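Glutamine cyclotransferase (Zymomonas mobilis, PDB 3NOL) catalyses the cyclisation of N-terminal glutamine to pyroglutamate with release of ammonia, as a bacterial glutaminyl cyclase built as a beta-propeller. Local coordinates at residues T133-Y138 / L177-G182; D181-A186 / I194-P199. One frame throughout, in Å; residues are numbered along the deposited sequence. Where two conformers were deposited one is given.

Strand 177-180 is an edge strand of its sheet, and the two contacts meet at the turn that follows it. Interaction 1 sets the strand against strand 132-134 of a different sheet, next to the calcium ion; interaction 2 is the hairpin pairing of strands 183-188 and 193-197, which continue the sheet outward from it. Their centres are about 9 Å apart, and both include the turn residues D181 and G182. E178 O lies 2.8 Å from F185 N, a probable backbone hydrogen bond between neighbouring strands. W179 also spans both, its CH2 coming within 3.8 Å of P199 CG. The F185 side chain of interaction 2 remains about 8 Å from the calcium ion.

Interaction 1: T133-Y138 / L177-G182. With CA (calcium ion), chain B; SO4 (sulfate ion), chain D.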
ATOM      1  N   THR A 133      -0.166   6.621  -1.610  1.00  5.74           N
ATOM      2  CA  THR A 133       0.899   6.996  -0.662  1.00  6.37           C
ATOM      3  C   THR A 133       1.123   8.518  -0.830  1.00  6.70           C
ATOM      4  O   THR A 133       0.314   9.203  -1.497  1.00  6.72           O
ATOM      5  CB  THR A 133       2.217   6.137  -0.871  1.00  6.62           C
ATOM      6  OG1 THR A 133       3.162   6.402   0.184  1.00  5.42           O
ATOM      7  CG2 THR A 133       2.870   6.432  -2.242  1.00  7.96           C
ATOM      8  N   HIS A 134       2.201   9.041  -0.256  1.00  6.51           N
ATOM      9  CA  HIS A 134       2.500  10.458  -0.388  1.00  7.26           C
ATOM     10  C   HIS A 134       3.977  10.727  -0.212  1.00  7.75           C
ATOM     11  O   HIS A 134       4.686   9.924   0.376  1.00  7.28           O
ATOM     12  CB  HIS A 134       1.690  11.295   0.609  1.00  7.78           C
ATOM     13  CG  HIS A 134       2.187  11.243   2.021  1.00  8.11           C
ATOM     14  ND1 HIS A 134       3.182  12.080   2.492  1.00  9.94           N
ATOM     15  CD2 HIS A 134       1.800  10.487   3.075  1.00  7.16           C
ATOM     16  CE1 HIS A 134       3.375  11.852   3.781  1.00 10.35           C
ATOM     17  NE2 HIS A 134       2.559  10.882   4.157  1.00  9.17           N
ATOM     18  N   ASN A 135       4.429  11.858  -0.743  1.00  8.38           N
ATOM     19  CA  ASN A 135       5.750  12.354  -0.385  1.00  9.46           C
ATOM     20  C   ASN A 135       5.528  13.706   0.329  1.00 10.04           C
ATOM     21  O   ASN A 135       4.441  13.958   0.851  1.00  9.42           O
ATOM     22  CB  ASN A 135       6.684  12.389  -1.611  1.00 10.21           C
ATOM     23  CG  ASN A 135       6.198  13.335  -2.723  1.00  9.96           C
ATOM     24  OD1 ASN A 135       5.312  14.177  -2.518  1.00  9.22           O
ATOM     25  ND2 ASN A 135       6.784  13.184  -3.924  1.00 12.80           N
ATOM     26  N   ASP A 136       6.534  14.569   0.371  0.50 10.65           N
ATOM     27  CA  ASP A 136       6.390  15.791   1.162  0.50 11.05           C
ATOM     28  C   ASP A 136       5.436  16.823   0.522  0.50 10.96           C
ATOM     29  O   ASP A 136       4.978  17.752   1.205  0.50 11.09           O
ATOM     30  CB  ASP A 136       7.759  16.427   1.445  0.50 11.34           C
ATOM     31  CG  ASP A 136       8.634  15.587   2.381  0.50 11.70           C
ATOM     32  OD1 ASP A 136       8.124  14.689   3.105  0.50 11.24           O
ATOM     33  OD2 ASP A 136       9.857  15.861   2.402  0.50 11.48           O
ATOM     34  N   GLN A 137       5.144  16.654  -0.773  1.00 10.65           N
ATOM     35  CA  GLN A 137       4.339  17.632  -1.536  1.00 11.64           C
ATOM     36  C   GLN A 137       3.021  17.114  -2.121  1.00 10.69           C
ATOM     37  O   GLN A 137       2.089  17.892  -2.312  1.00  9.95           O
ATOM     38  CB  GLN A 137       5.154  18.206  -2.689  1.00 11.85           C
ATOM     39  CG  GLN A 137       6.275  19.151  -2.273  1.00 17.88           C
ATOM     40  CD  GLN A 137       6.977  19.729  -3.481  1.00 24.03           C
ATOM     41  OE1 GLN A 137       6.737  20.875  -3.861  1.00 27.52           O
ATOM     42  NE2 GLN A 137       7.810  18.914  -4.132  1.00 26.99           N
ATOM     43  N   TYR A 138       2.970  15.824  -2.452  1.00 10.03           N
ATOM     44  CA  TYR A 138       1.825  15.241  -3.176  1.00 10.11           C
ATOM     45  C   TYR A 138       1.375  13.894  -2.640  1.00  9.21           C
ATOM     46  O   TYR A 138       2.182  13.139  -2.091  1.00  8.03           O
ATOM     47  CB  TYR A 138       2.188  15.012  -4.650  1.00 11.23           C
ATOM     48  CG  TYR A 138       2.746  16.219  -5.336  1.00 13.12           C
ATOM     49  CD1 TYR A 138       1.931  17.314  -5.632  1.00 13.77           C
ATOM     50  CD2 TYR A 138       4.095  16.270  -5.688  1.00 15.29           C
ATOM     51  CE1 TYR A 138       2.442  18.434  -6.258  1.00 15.47           C
ATOM     52  CE2 TYR A 138       4.628  17.388  -6.320  1.00 17.60           C
ATOM     53  CZ  TYR A 138       3.802  18.461  -6.606  1.00 17.18           C
ATOM     54  OH  TYR A 138       4.351  19.567  -7.233  1.00 18.27           O
ATOM     55  N   LEU A 177       1.024   1.083  -2.770  1.00  5.53           N
ATOM     56  CA  LEU A 177       2.210   1.927  -2.969  1.00  4.51           C
ATOM     57  C   LEU A 177       2.822   2.303  -1.636  1.00  5.21           C
ATOM     58  O   LEU A 177       2.112   2.349  -0.616  1.00  4.35           O
ATOM     59  CB  LEU A 177       1.835   3.236  -3.664  1.00  4.98           C
ATOM     60  CG  LEU A 177       1.177   3.175  -5.044  1.00  4.24           C
ATOM     61  CD1 LEU A 177       1.003   4.601  -5.580  1.00  7.19           C
ATOM     62  CD2 LEU A 177       2.054   2.319  -5.960  1.00  6.74           C
ATOM     63  N   GLU A 178       4.115   2.623  -1.677  1.00  4.37           N
ATOM     64  CA  GLU A 178       4.763   3.282  -0.540  1.00  5.55           C
ATOM     65  C   GLU A 178       5.939   4.146  -0.995  1.00  6.24           C
ATOM     66  O   GLU A 178       6.793   3.664  -1.734  1.00  6.33           O
ATOM     67  CB  GLU A 178       5.249   2.257   0.499  1.00  5.27           C
ATOM     68  CG  GLU A 178       5.647   2.942   1.812  1.00  7.00           C
ATOM     69  CD  GLU A 178       4.443   3.511   2.568  1.00  8.01           C
ATOM     70  OE1 GLU A 178       4.662   4.413   3.401  1.00 10.78           O
ATOM     71  OE2 GLU A 178       3.276   3.060   2.345  1.00  6.69           O
ATOM     72  N   TRP A 179       5.966   5.408  -0.556  1.00  6.47           N
ATOM     73  CA  TRP A 179       7.143   6.274  -0.776  1.00  7.27           C
ATOM     74  C   TRP A 179       8.230   5.847   0.200  1.00  7.55           C
ATOM     75  O   TRP A 179       8.029   5.867   1.425  1.00  7.80           O
ATOM     76  CB  TRP A 179       6.751   7.716  -0.490  1.00  7.17           C
ATOM     77  CG  TRP A 179       7.828   8.689  -0.763  1.00  7.64           C
ATOM     78  CD1 TRP A 179       8.671   9.267   0.154  1.00  8.82           C
ATOM     79  CD2 TRP A 179       8.160   9.260  -2.030  1.00  8.31           C
ATOM     80  NE1 TRP A 179       9.528  10.144  -0.477  1.00  9.92           N
ATOM     81  CE2 TRP A 179       9.241  10.160  -1.819  1.00  7.32           C
ATOM     82  CE3 TRP A 179       7.674   9.081  -3.329  1.00  7.00           C
ATOM     83  CZ2 TRP A 179       9.822  10.904  -2.863  1.00  9.16           C
ATOM     84  CZ3 TRP A 179       8.258   9.829  -4.373  1.00  9.50           C
ATOM     85  CH2 TRP A 179       9.329  10.713  -4.131  1.00  9.41           C
ATOM     86  N   VAL A 180       9.369   5.417  -0.331  1.00  7.68           N
ATOM     87  CA  VAL A 180      10.462   4.942   0.498  1.00  7.69           C
ATOM     88  C   VAL A 180      11.759   5.634   0.075  1.00  8.19           C
ATOM     89  O   VAL A 180      12.309   5.351  -0.999  1.00  8.02           O
ATOM     90  CB  VAL A 180      10.595   3.386   0.428  1.00  7.75           C
ATOM     91  CG1 VAL A 180      11.757   2.861   1.310  1.00  8.37           C
ATOM     92  CG2 VAL A 180       9.274   2.689   0.793  1.00  7.39           C
ATOM     93  N   ASP A 181      12.197   6.575   0.911  1.00  9.08           N
ATOM     94  CA  ASP A 181      13.466   7.290   0.711  1.00 10.41           C
ATOM     95  C   ASP A 181      13.658   7.779  -0.742  1.00  9.92           C
ATOM     96  O   ASP A 181      14.682   7.518  -1.359  1.00 11.03           O
ATOM     97  CB  ASP A 181      14.633   6.412   1.185  1.00 11.16           C
ATOM     98  CG  ASP A 181      14.677   6.269   2.708  1.00 12.37           C
ATOM     99  OD1 ASP A 181      13.774   6.788   3.421  1.00 12.99           O
ATOM    100  OD2 ASP A 181      15.625   5.612   3.186  1.00 17.22           O
ATOM    101  N   GLY A 182      12.653   8.482  -1.264  1.00  8.45           N
ATOM    102  CA  GLY A 182      12.770   9.180  -2.548  1.00  9.19           C
ATOM    103  C   GLY A 182      12.345   8.338  -3.738  1.00  9.21           C
ATOM    104  O   GLY A 182      12.349   8.832  -4.870  1.00  9.83           O
TER
HETATM  105 CA    CA B 263       1.557   1.687   1.602  1.00  5.77          CA
HETATM  106  S   SO4 D 264      12.163  11.269   1.530  1.00 30.66           S
HETATM  107  O1  SO4 D 264      12.906  11.824   2.665  1.00 31.46           O
HETATM  108  O2  SO4 D 264      12.048   9.821   1.667  1.00 30.36           O
HETATM  109  O3  SO4 D 264      10.837  11.886   1.516  1.00 28.92           O
HETATM  110  O4  SO4 D 264      12.862  11.567   0.274  1.00 30.25           O
HETATM  111  O   HOH W   1       2.038   5.819   2.594  1.00  8.07           O
HETATM  112  O   HOH W   2       0.363   3.757   1.757  1.00  6.17           O
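N135 lays its CB over one face of the W179 indole, a CH-pi contact in which CB stands 3.5 Å from the centroid of the six-membered ring, close to the ring normal. The amide plane stands almost perpendicular to the ring, 86° apart, with N135 ND2 3.6 Å from W179 CH2. The amide's other end is engaged within its own turn: N135 OD1 accepts from the backbone N of Q137 and of Y138, an Asx turn extended to an Asx motif. Two bonds thus grip OD1 and would restrain how the amide turns. G182 C lies over the opposite face of the indole, toward its rim, and at the ring edge W179 NE1 donates to sulfate O3 at 3.0 Å. The sulfate, probably from the crystallisation liquor, is also hydrogen-bonded to K234.

Nearer the calcium ion, T133 OG1 accepts from W179 N at 3.1 Å, with an N-H...O angle of 156°. With OG1 anti to the backbone N (chi1 -172°), the hydroxyl reaches the edge of strand 177-180, while T133 CG2 packs on L177 CB at 3.6 Å. T133 OG1 also lies 2.7 Å from a water that donates a weak hydrogen bond to E178 OE2. E178 OE2 binds the calcium ion at 2.3 Å, and L177 O adds a second ligand at 2.4 Å; E176, F48 and I230 complete the protein part of the site.

The contact therefore joins two sheets of the propeller by side-chain packing, the carbonyl of H134 against W179 CB, and one bond from W179 N to T133 OG1. T133 is linked weakly, through a water, to E178, whose carboxylate calcium would probably polarise, whereas the N135-W179 end relies on dispersion and on an amide held by its own turn.

Interaction 2: D181-A186 / I194-P199; sequences DGEIFA and IVRIDP
I184 and I197 form a hydrogen-bonded pair of an antiparallel hairpin and, with R196, carry much of its buried surface. I184 N donates to I197 O at 3.0 Å, in the carbonyl plane, and I197 N returns a bond to I184 O at 2.7 Å. I184 CB and I197 CB lie 4.1 Å apart on the face shared with A186 and V195, the next hydrogen-bonded pair. A186 CB meets both V195 CG2 and I197 CD1, while I184 CD1 continues the apolar row to P199 CB.

The other face belongs to the non-hydrogen-bonded pair F185 and R196. R196 CG lies over the rim of the F185 ring, 4.0 Å from its centroid, in a CH-pi contact. A bend at chi3 (70°) then carries the guanidinium to E183, where R196 NE gives E183 OE1 a salt-bridging hydrogen bond of 2.9 Å, near the guanidinium plane and nearly along the carboxylate C-O axis. NH1 adds a weak bond to the same OE1, so with the two planes 78° apart this is a single-oxygen bridge, not a side-on two-oxygen pair. F185 CZ approaches one guanidinium face near its rim, the planes 56° apart and therefore not stacked in parallel; R196 also makes a cation-pi contact with Y29.

The hairpin lies within one blade of the beta-propeller, between edge strand 177-180, which packs W179 on I184 and L177 on A186, and strand 204-209, whose I208 touches F185 and I194.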
ATOM      1  N   ASP A 181      12.197   6.575   0.911  1.00  9.08           N
ATOM      2  CA  ASP A 181      13.466   7.290   0.711  1.00 10.41           C
ATOM      3  C   ASP A 181      13.658   7.779  -0.742  1.00  9.92           C
ATOM      4  O   ASP A 181      14.682   7.518  -1.359  1.00 11.03           O
ATOM      5  CB  ASP A 181      14.633   6.412   1.185  1.00 11.16           C
ATOM      6  CG  ASP A 181      14.677   6.269   2.708  1.00 12.37           C
ATOM      7  OD1 ASP A 181      13.774   6.788   3.421  1.00 12.99           O
ATOM      8  OD2 ASP A 181      15.625   5.612   3.186  1.00 17.22           O
ATOM      9  N   GLY A 182      12.653   8.482  -1.264  1.00  8.45           N
ATOM     10  CA  GLY A 182      12.770   9.180  -2.548  1.00  9.19           C
ATOM     11  C   GLY A 182      12.345   8.338  -3.738  1.00  9.21           C
ATOM     12  O   GLY A 182      12.349   8.832  -4.870  1.00  9.83           O
ATOM     13  N   GLU A 183      11.975   7.074  -3.481  1.00  8.05           N
ATOM     14  CA  GLU A 183      11.461   6.179  -4.518  1.00  8.49           C
ATOM     15  C   GLU A 183       9.999   5.784  -4.285  1.00  7.75           C
ATOM     16  O   GLU A 183       9.522   5.747  -3.144  1.00  7.33           O
ATOM     17  CB  GLU A 183      12.327   4.912  -4.614  1.00  9.22           C
ATOM     18  CG  GLU A 183      13.742   5.220  -5.030  1.00 12.92           C
ATOM     19  CD  GLU A 183      14.574   3.996  -5.337  1.00 16.21           C
ATOM     20  OE1 GLU A 183      14.233   2.888  -4.881  1.00 14.42           O
ATOM     21  OE2 GLU A 183      15.595   4.163  -6.044  1.00 21.03           O
ATOM     22  N   ILE A 184       9.300   5.463  -5.368  1.00  6.39           N
ATOM     23  CA  ILE A 184       7.960   4.886  -5.206  1.00  6.48           C
ATOM     24  C   ILE A 184       8.088   3.358  -5.282  1.00  6.89           C
ATOM     25  O   ILE A 184       8.508   2.821  -6.307  1.00  7.43           O
ATOM     26  CB  ILE A 184       6.956   5.405  -6.286  1.00  4.99           C
ATOM     27  CG1 ILE A 184       6.844   6.942  -6.261  1.00  6.33           C
ATOM     28  CG2 ILE A 184       5.587   4.680  -6.130  1.00  6.92           C
ATOM     29  CD1 ILE A 184       6.331   7.512  -7.537  1.00  6.38           C
ATOM     30  N   PHE A 185       7.794   2.670  -4.182  1.00  6.69           N
ATOM     31  CA  PHE A 185       7.692   1.200  -4.194  1.00  6.45           C
ATOM     32  C   PHE A 185       6.239   0.835  -4.545  1.00  6.34           C
ATOM     33  O   PHE A 185       5.296   1.421  -3.986  1.00  6.08           O
ATOM     34  CB  PHE A 185       8.009   0.626  -2.819  1.00  6.75           C
ATOM     35  CG  PHE A 185       9.510   0.599  -2.456  1.00  6.46           C
ATOM     36  CD1 PHE A 185      10.437   1.487  -3.044  1.00  7.09           C
ATOM     37  CD2 PHE A 185       9.955  -0.302  -1.494  1.00  6.65           C
ATOM     38  CE1 PHE A 185      11.803   1.462  -2.679  1.00  7.31           C
ATOM     39  CE2 PHE A 185      11.312  -0.344  -1.100  1.00  7.72           C
ATOM     40  CZ  PHE A 185      12.242   0.548  -1.699  1.00  8.41           C
ATOM     41  N   ALA A 186       6.052  -0.147  -5.428  1.00  6.33           N
ATOM     42  CA  ALA A 186       4.688  -0.572  -5.777  1.00  5.83           C
ATOM     43  C   ALA A 186       4.567  -2.076  -5.841  1.00  5.96           C
ATOM     44  O   ALA A 186       5.420  -2.735  -6.449  1.00  4.69           O
ATOM     45  CB  ALA A 186       4.272   0.002  -7.128  1.00  5.84           C
ATOM     46  N   ILE A 194       8.013  -6.436  -5.903  1.00  7.83           N
ATOM     47  CA  ILE A 194       7.757  -5.039  -5.643  1.00  6.59           C
ATOM     48  C   ILE A 194       8.732  -4.251  -6.477  1.00  7.43           C
ATOM     49  O   ILE A 194       9.936  -4.513  -6.434  1.00  8.13           O
ATOM     50  CB  ILE A 194       7.924  -4.709  -4.132  1.00  6.81           C
ATOM     51  CG1 ILE A 194       6.819  -5.405  -3.311  1.00  5.35           C
ATOM     52  CG2 ILE A 194       7.991  -3.183  -3.917  1.00  6.18           C
ATOM     53  CD1 ILE A 194       7.097  -5.390  -1.817  1.00  7.25           C
ATOM     54  N   VAL A 195       8.219  -3.337  -7.285  1.00  6.20           N
ATOM     55  CA  VAL A 195       9.105  -2.504  -8.112  1.00  6.84           C
ATOM     56  C   VAL A 195       9.433  -1.198  -7.417  1.00  6.65           C
ATOM     57  O   VAL A 195       8.619  -0.632  -6.687  1.00  6.23           O
ATOM     58  CB  VAL A 195       8.568  -2.250  -9.535  1.00  7.21           C
ATOM     59  CG1 VAL A 195       8.507  -3.579 -10.332  1.00  7.18           C
ATOM     60  CG2 VAL A 195       7.224  -1.531  -9.508  1.00  7.66           C
ATOM     61  N   ARG A 196      10.661  -0.757  -7.647  1.00  6.55           N
ATOM     62  CA  ARG A 196      11.151   0.518  -7.145  1.00  6.84           C
ATOM     63  C   ARG A 196      11.161   1.462  -8.350  1.00  6.92           C
ATOM     64  O   ARG A 196      11.818   1.175  -9.349  1.00  8.03           O
ATOM     65  CB  ARG A 196      12.568   0.344  -6.568  1.00  6.59           C
ATOM     66  CG  ARG A 196      12.649  -0.724  -5.477  1.00  7.92           C
ATOM     67  CD  ARG A 196      14.085  -1.041  -5.065  1.00  8.54           C
ATOM     68  NE  ARG A 196      14.667   0.078  -4.334  1.00 11.25           N
ATOM     69  CZ  ARG A 196      15.660  -0.027  -3.452  1.00 13.39           C
ATOM     70  NH1 ARG A 196      16.091   1.062  -2.832  1.00 13.58           N
ATOM     71  NH2 ARG A 196      16.187  -1.215  -3.155  1.00 12.27           N
ATOM     72  N   ILE A 197      10.423   2.565  -8.241  1.00  7.47           N
ATOM     73  CA  ILE A 197      10.172   3.467  -9.356  1.00  7.24           C
ATOM     74  C   ILE A 197      10.822   4.836  -9.135  1.00  8.34           C
ATOM     75  O   ILE A 197      10.648   5.459  -8.063  1.00  8.03           O
ATOM     76  CB  ILE A 197       8.637   3.645  -9.591  1.00  6.40           C
ATOM     77  CG1 ILE A 197       7.974   2.294  -9.907  1.00  6.77           C
ATOM     78  CG2 ILE A 197       8.395   4.619 -10.715  1.00  7.14           C
ATOM     79  CD1 ILE A 197       6.437   2.298  -9.733  1.00  7.98           C
ATOM     80  N   ASP A 198      11.570   5.287 -10.145  1.00  8.17           N
ATOM     81  CA  ASP A 198      12.154   6.632 -10.142  1.00  9.79           C
ATOM     82  C   ASP A 198      11.013   7.647 -10.348  1.00  9.75           C
ATOM     83  O   ASP A 198      10.400   7.675 -11.398  1.00 10.58           O
ATOM     84  CB  ASP A 198      13.197   6.727 -11.273  1.00  9.47           C
ATOM     85  CG  ASP A 198      13.917   8.077 -11.324  1.00 11.59           C
ATOM     86  OD1 ASP A 198      13.388   9.090 -10.812  1.00 12.06           O
ATOM     87  OD2 ASP A 198      15.031   8.100 -11.886  1.00 13.89           O
ATOM     88  N   PRO A 199      10.731   8.492  -9.346  1.00 10.01           N
ATOM     89  CA  PRO A 199       9.590   9.401  -9.495  1.00 11.20           C
ATOM     90  C   PRO A 199       9.776  10.489 -10.582  1.00 12.01           C
ATOM     91  O   PRO A 199       8.784  11.082 -10.984  1.00 13.41           O
ATOM     92  CB  PRO A 199       9.446  10.033  -8.104  1.00 11.43           C
ATOM     93  CG  PRO A 199      10.842   9.983  -7.527  1.00  9.75           C
ATOM     94  CD  PRO A 199      11.416   8.662  -8.048  1.00 10.26           C
TER